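Local atomic coordinates of tryptophan synthase alpha chain (Pyrococcus furiosus, PDB entry 2DZW), a protein that cleaves indoleglycerol phosphate to indole and glyceraldehyde 3-phosphate, the alpha-subunit half-reaction of the last step of tryptophan biosynthesis. Residues F138-N143 against V160-L165; R148-D153 against I189-V194. The protein carries 1 engineered substitution. All blocks are in the same frame, centred on the assembly; numbering follows the deposited sequence.

Contact 1: F138-N143 against V160-L165; sequences FLAAPN and VYLVSL
L139 and V163 meet on the inner side of the barrel wall. CG of L139 lies 3.7 Å from CG2 of V163, and the two side chains cross at about a right angle. CD1 of L139 also reaches CG1 of V163. That same CG1 sits over one face of the Y161 ring, displaced toward its rim. Chi1 of V163 (-63°) sets CG1 anti to the carbonyl carbon, which leaves CG2 between that carbon and the backbone N. CG2 also touches CB of A141. On the outer side, CB of A140 meets CD2 of L162 at 3.8 Å. Just past strand 135-140, CD of P142 lies 3.1 Å from O of V163, the last residue of strand 159-163.

Three backbone hydrogen bonds set this parallel pairing of neighbouring barrel strands. Y161 N gives to F138 O at 2.8 Å, and A140 N gives to Y161 O at 3.0 Å. V163 N gives to A140 O at 2.9 Å, almost straight at 172°. L139 therefore pairs with Y161, and A140 with L162. The side chain of Y161 comes within about 3 Å of that of E36, an active-site proton acceptor, which places this inner face beside the active site of the TIM barrel.

L113 of strand 111-114 touches L139 and Y161 inside. Outside, helix 146-155 packs on F138, A140 and V160, and helix 177-187 packs on P142 and L162.

Contact 2: R148-D153 against I189-V194; sequences RLKVID and ICRNKV
The D153 side chain runs with CG anti to the backbone N (chi1 -176°), which carries its carboxylate from the helix to the backbone of the 189-194 loop. I189 has CG2 anti to its own N, and this methyl lands 3.8 Å from CA of K150. The I189 and L149 side chains cross at about a right angle, with their CD1 atoms 4.1 Å apart.

Both carboxylate oxygens of D153 are used. OD1 accepts R191 N at 2.9 Å, on its syn side but 35° out of the plane. OD2 accepts N192 N at 3.2 Å through its syn lone pair. It also accepts N192 ND2 at 2.8 Å, from above the carboxylate plane. The amide and carboxylate planes are 88° apart. Two consecutive backbone N-H groups and a side-chain amide thus hold the carboxylate.

A water joins K150 NZ, D153 OD1 and I189 O. K150 NZ lies over one face of the R191 guanidinium, 3.6 Å from NH1. This like charge is probably offset by the salt bridge of K150 to D154.

The contact fixes helix 146-155 to the loop between helix 177-187 and strand 194-197. V160 of strand 159-163 touches D153, C190 and N192.

From the N terminus, the chain passes through four barrel strands and enters strand 135-140, whose end opens contact 1. It then forms helix 146-155, the first half of contact 2, and returns along strand 159-163. Contact 1 closes there, completing a right-handed beta-alpha-beta unit. Contact 2 stays open through helix 177-187 and closes at residues 189-194, where strand 194-197 begins. The two loops therefore cross. The helix of contact 2 lies on strand 135-140 through L149 and I152. A probable hydrogen bond from V160 N to K193 O adds a second join. Contact 1 joins two adjacent strands; contact 2 ties the helix between them to the loop that leads into the next strand.

Contact 1: F138-N143 against V160-L165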
ATOM      1  N   PHE A 138      -3.098  -2.042   9.295  1.00 22.72           N
ATOM      2  CA  PHE A 138      -2.548  -3.360   9.579  1.00 22.87           C
ATOM      3  C   PHE A 138      -2.883  -4.366   8.490  1.00 23.78           C
ATOM      4  O   PHE A 138      -3.950  -4.324   7.872  1.00 24.63           O
ATOM      5  CB  PHE A 138      -3.015  -3.868  10.944  1.00 21.98           C
ATOM      6  CG  PHE A 138      -2.362  -3.158  12.096  1.00 20.82           C
ATOM      7  CD1 PHE A 138      -2.828  -1.915  12.520  1.00 18.53           C
ATOM      8  CD2 PHE A 138      -1.241  -3.707  12.719  1.00 20.64           C
ATOM      9  CE1 PHE A 138      -2.185  -1.227  13.545  1.00 18.51           C
ATOM     10  CE2 PHE A 138      -0.586  -3.025  13.750  1.00 20.29           C
ATOM     11  CZ  PHE A 138      -1.059  -1.781  14.162  1.00 20.96           C
ATOM     12  N   LEU A 139      -1.945  -5.271   8.262  1.00 24.06           N
ATOM     13  CA  LEU A 139      -2.075  -6.281   7.234  1.00 22.78           C
ATOM     14  C   LEU A 139      -2.507  -7.624   7.781  1.00 21.80           C
ATOM     15  O   LEU A 139      -2.175  -7.985   8.907  1.00 22.10           O
ATOM     16  CB  LEU A 139      -0.735  -6.395   6.512  1.00 25.39           C
ATOM     17  CG  LEU A 139      -0.418  -7.520   5.533  1.00 26.98           C
ATOM     18  CD1 LEU A 139       0.814  -7.122   4.745  1.00 27.47           C
ATOM     19  CD2 LEU A 139      -0.182  -8.840   6.275  1.00 27.90           C
ATOM     20  N   ALA A 140      -3.258  -8.360   6.968  1.00 21.42           N
ATOM     21  CA  ALA A 140      -3.743  -9.690   7.327  1.00 21.42           C
ATOM     22  C   ALA A 140      -3.680 -10.552   6.063  1.00 21.84           C
ATOM     23  O   ALA A 140      -3.976 -10.075   4.967  1.00 21.73           O
ATOM     24  CB  ALA A 140      -5.183  -9.608   7.856  1.00 19.12           C
ATOM     25  N   ALA A 141      -3.289 -11.814   6.217  1.00 21.94           N
ATOM     26  CA  ALA A 141      -3.174 -12.726   5.082  1.00 20.48           C
ATOM     27  C   ALA A 141      -4.160 -13.886   5.219  1.00 20.31           C
ATOM     28  O   ALA A 141      -4.742 -14.089   6.277  1.00 20.90           O
ATOM     29  CB  ALA A 141      -1.745 -13.249   4.985  1.00 18.73           C
ATOM     30  N   PRO A 142      -4.345 -14.675   4.150  1.00 19.84           N
ATOM     31  CA  PRO A 142      -5.273 -15.810   4.178  1.00 19.84           C
ATOM     32  C   PRO A 142      -5.118 -16.763   5.374  1.00 22.17           C
ATOM     33  O   PRO A 142      -6.038 -17.507   5.715  1.00 21.53           O
ATOM     34  CB  PRO A 142      -5.003 -16.502   2.845  1.00 17.55           C
ATOM     35  CG  PRO A 142      -4.635 -15.364   1.946  1.00 18.33           C
ATOM     36  CD  PRO A 142      -3.696 -14.561   2.830  1.00 19.50           C
ATOM     37  N   ASN A 143      -3.958 -16.747   6.018  1.00 23.51           N
ATOM     38  CA  ASN A 143      -3.744 -17.628   7.155  1.00 22.58           C
ATOM     39  C   ASN A 143      -3.979 -16.907   8.474  1.00 22.69           C
ATOM     40  O   ASN A 143      -3.628 -17.408   9.536  1.00 23.45           O
ATOM     41  CB  ASN A 143      -2.332 -18.216   7.108  1.00 22.58           C
ATOM     42  CG  ASN A 143      -1.260 -17.173   7.310  1.00 23.76           C
ATOM     43  OD1 ASN A 143      -1.378 -16.041   6.837  1.00 23.93           O
ATOM     44  ND2 ASN A 143      -0.191 -17.553   8.001  1.00 23.46           N
ATOM     45  N   VAL A 160      -7.961  -1.791   7.344  1.00 20.96           N
ATOM     46  CA  VAL A 160      -7.324  -3.098   7.355  1.00 20.10           C
ATOM     47  C   VAL A 160      -6.944  -3.507   5.941  1.00 21.02           C
ATOM     48  O   VAL A 160      -7.781  -3.514   5.036  1.00 23.12           O
ATOM     49  CB  VAL A 160      -8.270  -4.156   7.950  1.00 20.48           C
ATOM     50  CG1 VAL A 160      -7.551  -5.500   8.062  1.00 20.15           C
ATOM     51  CG2 VAL A 160      -8.771  -3.687   9.310  1.00 18.80           C
ATOM     52  N   TYR A 161      -5.678  -3.856   5.759  1.00 20.94           N
ATOM     53  CA  TYR A 161      -5.168  -4.256   4.455  1.00 19.11           C
ATOM     54  C   TYR A 161      -5.077  -5.777   4.322  1.00 19.22           C
ATOM     55  O   TYR A 161      -4.250  -6.424   4.974  1.00 18.74           O
ATOM     56  CB  TYR A 161      -3.796  -3.613   4.240  1.00 18.65           C
ATOM     57  CG  TYR A 161      -3.202  -3.816   2.862  1.00 20.88           C
ATOM     58  CD1 TYR A 161      -4.018  -3.986   1.743  1.00 22.66           C
ATOM     59  CD2 TYR A 161      -1.820  -3.787   2.668  1.00 19.87           C
ATOM     60  CE1 TYR A 161      -3.472  -4.123   0.462  1.00 22.37           C
ATOM     61  CE2 TYR A 161      -1.269  -3.916   1.402  1.00 20.81           C
ATOM     62  CZ  TYR A 161      -2.097  -4.083   0.302  1.00 22.63           C
ATOM     63  OH  TYR A 161      -1.553  -4.206  -0.960  1.00 23.85           O
ATOM     64  N   LEU A 162      -5.933  -6.345   3.476  1.00 19.06           N
ATOM     65  CA  LEU A 162      -5.958  -7.793   3.258  1.00 20.77           C
ATOM     66  C   LEU A 162      -5.095  -8.183   2.060  1.00 22.04           C
ATOM     67  O   LEU A 162      -5.312  -7.716   0.940  1.00 21.80           O
ATOM     68  CB  LEU A 162      -7.400  -8.282   3.037  1.00 18.03           C
ATOM     69  CG  LEU A 162      -8.438  -7.944   4.124  1.00 21.88           C
ATOM     70  CD1 LEU A 162      -9.784  -8.536   3.719  1.00 19.46           C
ATOM     71  CD2 LEU A 162      -7.999  -8.480   5.500  1.00 17.90           C
ATOM     72  N   VAL A 163      -4.110  -9.038   2.297  1.00 22.95           N
ATOM     73  CA  VAL A 163      -3.231  -9.473   1.220  1.00 25.71           C
ATOM     74  C   VAL A 163      -3.349 -10.958   0.920  1.00 27.82           C
ATOM     75  O   VAL A 163      -3.940 -11.727   1.678  1.00 27.11           O
ATOM     76  CB  VAL A 163      -1.748  -9.164   1.526  1.00 25.00           C
ATOM     77  CG1 VAL A 163      -1.549  -7.672   1.637  1.00 22.00           C
ATOM     78  CG2 VAL A 163      -1.308  -9.873   2.812  1.00 23.12           C
ATOM     79  N   SER A 164      -2.760 -11.350  -0.199  1.00 31.38           N
ATOM     80  CA  SER A 164      -2.784 -12.725  -0.641  1.00 35.79           C
ATOM     81  C   SER A 164      -1.552 -12.976  -1.492  1.00 39.50           C
ATOM     82  O   SER A 164      -1.413 -12.381  -2.567  1.00 39.42           O
ATOM     83  CB  SER A 164      -4.039 -12.959  -1.465  1.00 35.58           C
ATOM     84  OG  SER A 164      -3.941 -14.169  -2.185  1.00 40.29           O
ATOM     85  N   LEU A 165      -0.668 -13.861  -1.026  1.00 43.89           N
ATOM     86  CA  LEU A 165       0.567 -14.165  -1.764  1.00 47.24           C
ATOM     87  C   LEU A 165       0.295 -15.083  -2.956  1.00 49.25           C
ATOM     88  O   LEU A 165       1.032 -15.069  -3.947  1.00 50.45           O
ATOM     89  CB  LEU A 165       1.600 -14.813  -0.833  1.00 46.86           C
ATOM     90  CG  LEU A 165       3.083 -14.521  -1.100  1.00 47.60           C
ATOM     91  CD1 LEU A 165       3.919 -15.120   0.027  1.00 47.17           C
ATOM     92  CD2 LEU A 165       3.517 -15.094  -2.442  1.00 48.30           C
TER

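Contact 2: R148-D153 against I189-V194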
ATOM      1  N   ARG A 148      -7.598 -13.093  15.347  1.00 28.21           N
ATOM      2  CA  ARG A 148      -6.564 -12.110  15.061  1.00 28.68           C
ATOM      3  C   ARG A 148      -7.106 -10.966  14.207  1.00 26.61           C
ATOM      4  O   ARG A 148      -6.681  -9.823  14.360  1.00 25.16           O
ATOM      5  CB  ARG A 148      -5.371 -12.757  14.358  1.00 31.21           C
ATOM      6  CG  ARG A 148      -4.086 -11.939  14.490  1.00 36.47           C
ATOM      7  CD  ARG A 148      -3.031 -12.312  13.452  1.00 40.33           C
ATOM      8  NE  ARG A 148      -2.674 -13.734  13.459  1.00 44.60           N
ATOM      9  CZ  ARG A 148      -2.135 -14.378  14.491  1.00 45.60           C
ATOM     10  NH1 ARG A 148      -1.884 -13.733  15.629  1.00 46.30           N
ATOM     11  NH2 ARG A 148      -1.835 -15.669  14.379  1.00 44.56           N
ATOM     12  N   LEU A 149      -8.028 -11.267  13.297  1.00 24.49           N
ATOM     13  CA  LEU A 149      -8.611 -10.214  12.468  1.00 24.71           C
ATOM     14  C   LEU A 149      -9.249  -9.177  13.389  1.00 24.54           C
ATOM     15  O   LEU A 149      -9.142  -7.974  13.155  1.00 22.55           O
ATOM     16  CB  LEU A 149      -9.679 -10.780  11.531  1.00 22.44           C
ATOM     17  CG  LEU A 149      -9.162 -11.388  10.233  1.00 23.24           C
ATOM     18  CD1 LEU A 149     -10.314 -12.039   9.476  1.00 21.43           C
ATOM     19  CD2 LEU A 149      -8.496 -10.305   9.397  1.00 20.36           C
ATOM     20  N   LYS A 150      -9.897  -9.663  14.446  1.00 24.78           N
ATOM     21  CA  LYS A 150     -10.555  -8.803  15.416  1.00 26.31           C
ATOM     22  C   LYS A 150      -9.535  -7.937  16.155  1.00 24.78           C
ATOM     23  O   LYS A 150      -9.701  -6.721  16.250  1.00 23.68           O
ATOM     24  CB  LYS A 150     -11.363  -9.658  16.401  1.00 27.65           C
ATOM     25  CG  LYS A 150     -11.940  -8.895  17.592  1.00 32.44           C
ATOM     26  CD  LYS A 150     -12.923  -7.805  17.178  1.00 35.56           C
ATOM     27  CE  LYS A 150     -13.476  -7.088  18.414  1.00 38.10           C
ATOM     28  NZ  LYS A 150     -14.293  -5.887  18.080  1.00 37.63           N
ATOM     29  N   VAL A 151      -8.480  -8.561  16.670  1.00 22.63           N
ATOM     30  CA  VAL A 151      -7.444  -7.823  17.381  1.00 22.07           C
ATOM     31  C   VAL A 151      -6.859  -6.768  16.448  1.00 23.86           C
ATOM     32  O   VAL A 151      -6.584  -5.640  16.853  1.00 24.50           O
ATOM     33  CB  VAL A 151      -6.307  -8.757  17.860  1.00 22.04           C
ATOM     34  CG1 VAL A 151      -5.159  -7.931  18.435  1.00 18.25           C
ATOM     35  CG2 VAL A 151      -6.841  -9.736  18.920  1.00 17.92           C
ATOM     36  N   ILE A 152      -6.669  -7.149  15.191  1.00 24.06           N
ATOM     37  CA  ILE A 152      -6.129  -6.240  14.193  1.00 24.37           C
ATOM     38  C   ILE A 152      -7.097  -5.089  13.949  1.00 24.56           C
ATOM     39  O   ILE A 152      -6.691  -3.934  13.879  1.00 25.78           O
ATOM     40  CB  ILE A 152      -5.874  -6.968  12.861  1.00 24.33           C
ATOM     41  CG1 ILE A 152      -4.720  -7.958  13.017  1.00 24.60           C
ATOM     42  CG2 ILE A 152      -5.548  -5.967  11.780  1.00 26.62           C
ATOM     43  CD1 ILE A 152      -4.447  -8.772  11.769  1.00 25.73           C
ATOM     44  N   ASP A 153      -8.379  -5.410  13.822  1.00 24.91           N
ATOM     45  CA  ASP A 153      -9.395  -4.397  13.584  1.00 24.60           C
ATOM     46  C   ASP A 153      -9.521  -3.424  14.748  1.00 25.00           C
ATOM     47  O   ASP A 153      -9.806  -2.244  14.541  1.00 25.50           O
ATOM     48  CB  ASP A 153     -10.759  -5.045  13.317  1.00 23.22           C
ATOM     49  CG  ASP A 153     -11.826  -4.023  12.966  1.00 22.48           C
ATOM     50  OD1 ASP A 153     -12.932  -4.080  13.543  1.00 23.98           O
ATOM     51  OD2 ASP A 153     -11.561  -3.158  12.111  1.00 22.50           O
ATOM     52  N   ILE A 189     -16.167  -9.213  10.353  1.00 19.39           N
ATOM     53  CA  ILE A 189     -15.532  -8.852  11.617  1.00 18.71           C
ATOM     54  C   ILE A 189     -15.075  -7.396  11.773  1.00 19.86           C
ATOM     55  O   ILE A 189     -15.145  -6.827  12.861  1.00 20.60           O
ATOM     56  CB  ILE A 189     -14.294  -9.744  11.864  1.00 17.31           C
ATOM     57  CG1 ILE A 189     -14.720 -11.209  11.985  1.00 15.99           C
ATOM     58  CG2 ILE A 189     -13.560  -9.285  13.117  1.00 13.43           C
ATOM     59  CD1 ILE A 189     -13.544 -12.168  12.031  1.00 17.66           C
ATOM     60  N   CYS A 190     -14.595  -6.800  10.690  1.00 18.97           N
ATOM     61  CA  CYS A 190     -14.073  -5.445  10.747  1.00 19.48           C
ATOM     62  C   CYS A 190     -15.076  -4.299  10.688  1.00 18.81           C
ATOM     63  O   CYS A 190     -15.968  -4.274   9.837  1.00 18.64           O
ATOM     64  CB  CYS A 190     -13.039  -5.256   9.632  1.00 19.64           C
ATOM     65  SG  CYS A 190     -11.749  -6.526   9.588  1.00 20.52           S
ATOM     66  N   ARG A 191     -14.919  -3.350  11.607  1.00 17.25           N
ATOM     67  CA  ARG A 191     -15.762  -2.161  11.630  1.00 17.88           C
ATOM     68  C   ARG A 191     -15.030  -1.169  10.745  1.00 17.43           C
ATOM     69  O   ARG A 191     -15.633  -0.273  10.158  1.00 17.85           O
ATOM     70  CB  ARG A 191     -15.927  -1.650  13.065  1.00 19.01           C
ATOM     71  CG  ARG A 191     -16.876  -2.556  13.851  1.00 21.04           C
ATOM     72  CD  ARG A 191     -16.681  -2.522  15.350  1.00 22.64           C
ATOM     73  NE  ARG A 191     -17.510  -3.553  15.982  1.00 24.99           N
ATOM     74  CZ  ARG A 191     -17.497  -3.856  17.278  1.00 24.73           C
ATOM     75  NH1 ARG A 191     -16.690  -3.212  18.117  1.00 23.18           N
ATOM     76  NH2 ARG A 191     -18.307  -4.804  17.739  1.00 25.44           N
ATOM     77  N   ASN A 192     -13.714  -1.362  10.643  1.00 15.45           N
ATOM     78  CA  ASN A 192     -12.864  -0.546   9.791  1.00 14.29           C
ATOM     79  C   ASN A 192     -13.140  -0.953   8.362  1.00 14.38           C
ATOM     80  O   ASN A 192     -13.688  -2.020   8.108  1.00 12.90           O
ATOM     81  CB  ASN A 192     -11.388  -0.823  10.063  1.00 15.39           C
ATOM     82  CG  ASN A 192     -10.817   0.058  11.143  1.00 17.11           C
ATOM     83  OD1 ASN A 192     -10.656   1.265  10.954  1.00 16.86           O
ATOM     84  ND2 ASN A 192     -10.505  -0.538  12.288  1.00 15.71           N
ATOM     85  N   LYS A 193     -12.763  -0.093   7.427  1.00 15.36           N
ATOM     86  CA  LYS A 193     -12.923  -0.407   6.015  1.00 16.17           C
ATOM     87  C   LYS A 193     -11.767  -1.351   5.686  1.00 16.43           C
ATOM     88  O   LYS A 193     -10.750  -1.362   6.378  1.00 17.14           O
ATOM     89  CB  LYS A 193     -12.794   0.866   5.171  1.00 16.11           C
ATOM     90  CG  LYS A 193     -13.892   1.895   5.423  1.00 15.42           C
ATOM     91  CD  LYS A 193     -13.758   3.067   4.476  1.00 15.66           C
ATOM     92  CE  LYS A 193     -15.129   3.613   4.124  1.00 17.07           C
ATOM     93  NZ  LYS A 193     -15.125   4.450   2.892  1.00 15.58           N
ATOM     94  N   VAL A 194     -11.922  -2.161   4.652  1.00 15.73           N
ATOM     95  CA  VAL A 194     -10.842  -3.051   4.275  1.00 15.75           C
ATOM     96  C   VAL A 194     -10.522  -2.789   2.805  0.95 18.25           C
ATOM     97  O   VAL A 194     -11.412  -2.470   2.009  0.98 17.87           O
ATOM     98  CB  VAL A 194     -11.212  -4.558   4.467  0.50 13.00           C
ATOM     99  CG1 VAL A 194     -11.902  -4.758   5.796  0.59 10.95           C
ATOM    100  CG2 VAL A 194     -12.088  -5.048   3.331  0.66 12.78           C
TER
HETATM  101  O   HOH W   1     -14.191  -5.605  15.080  1.00 27.68           O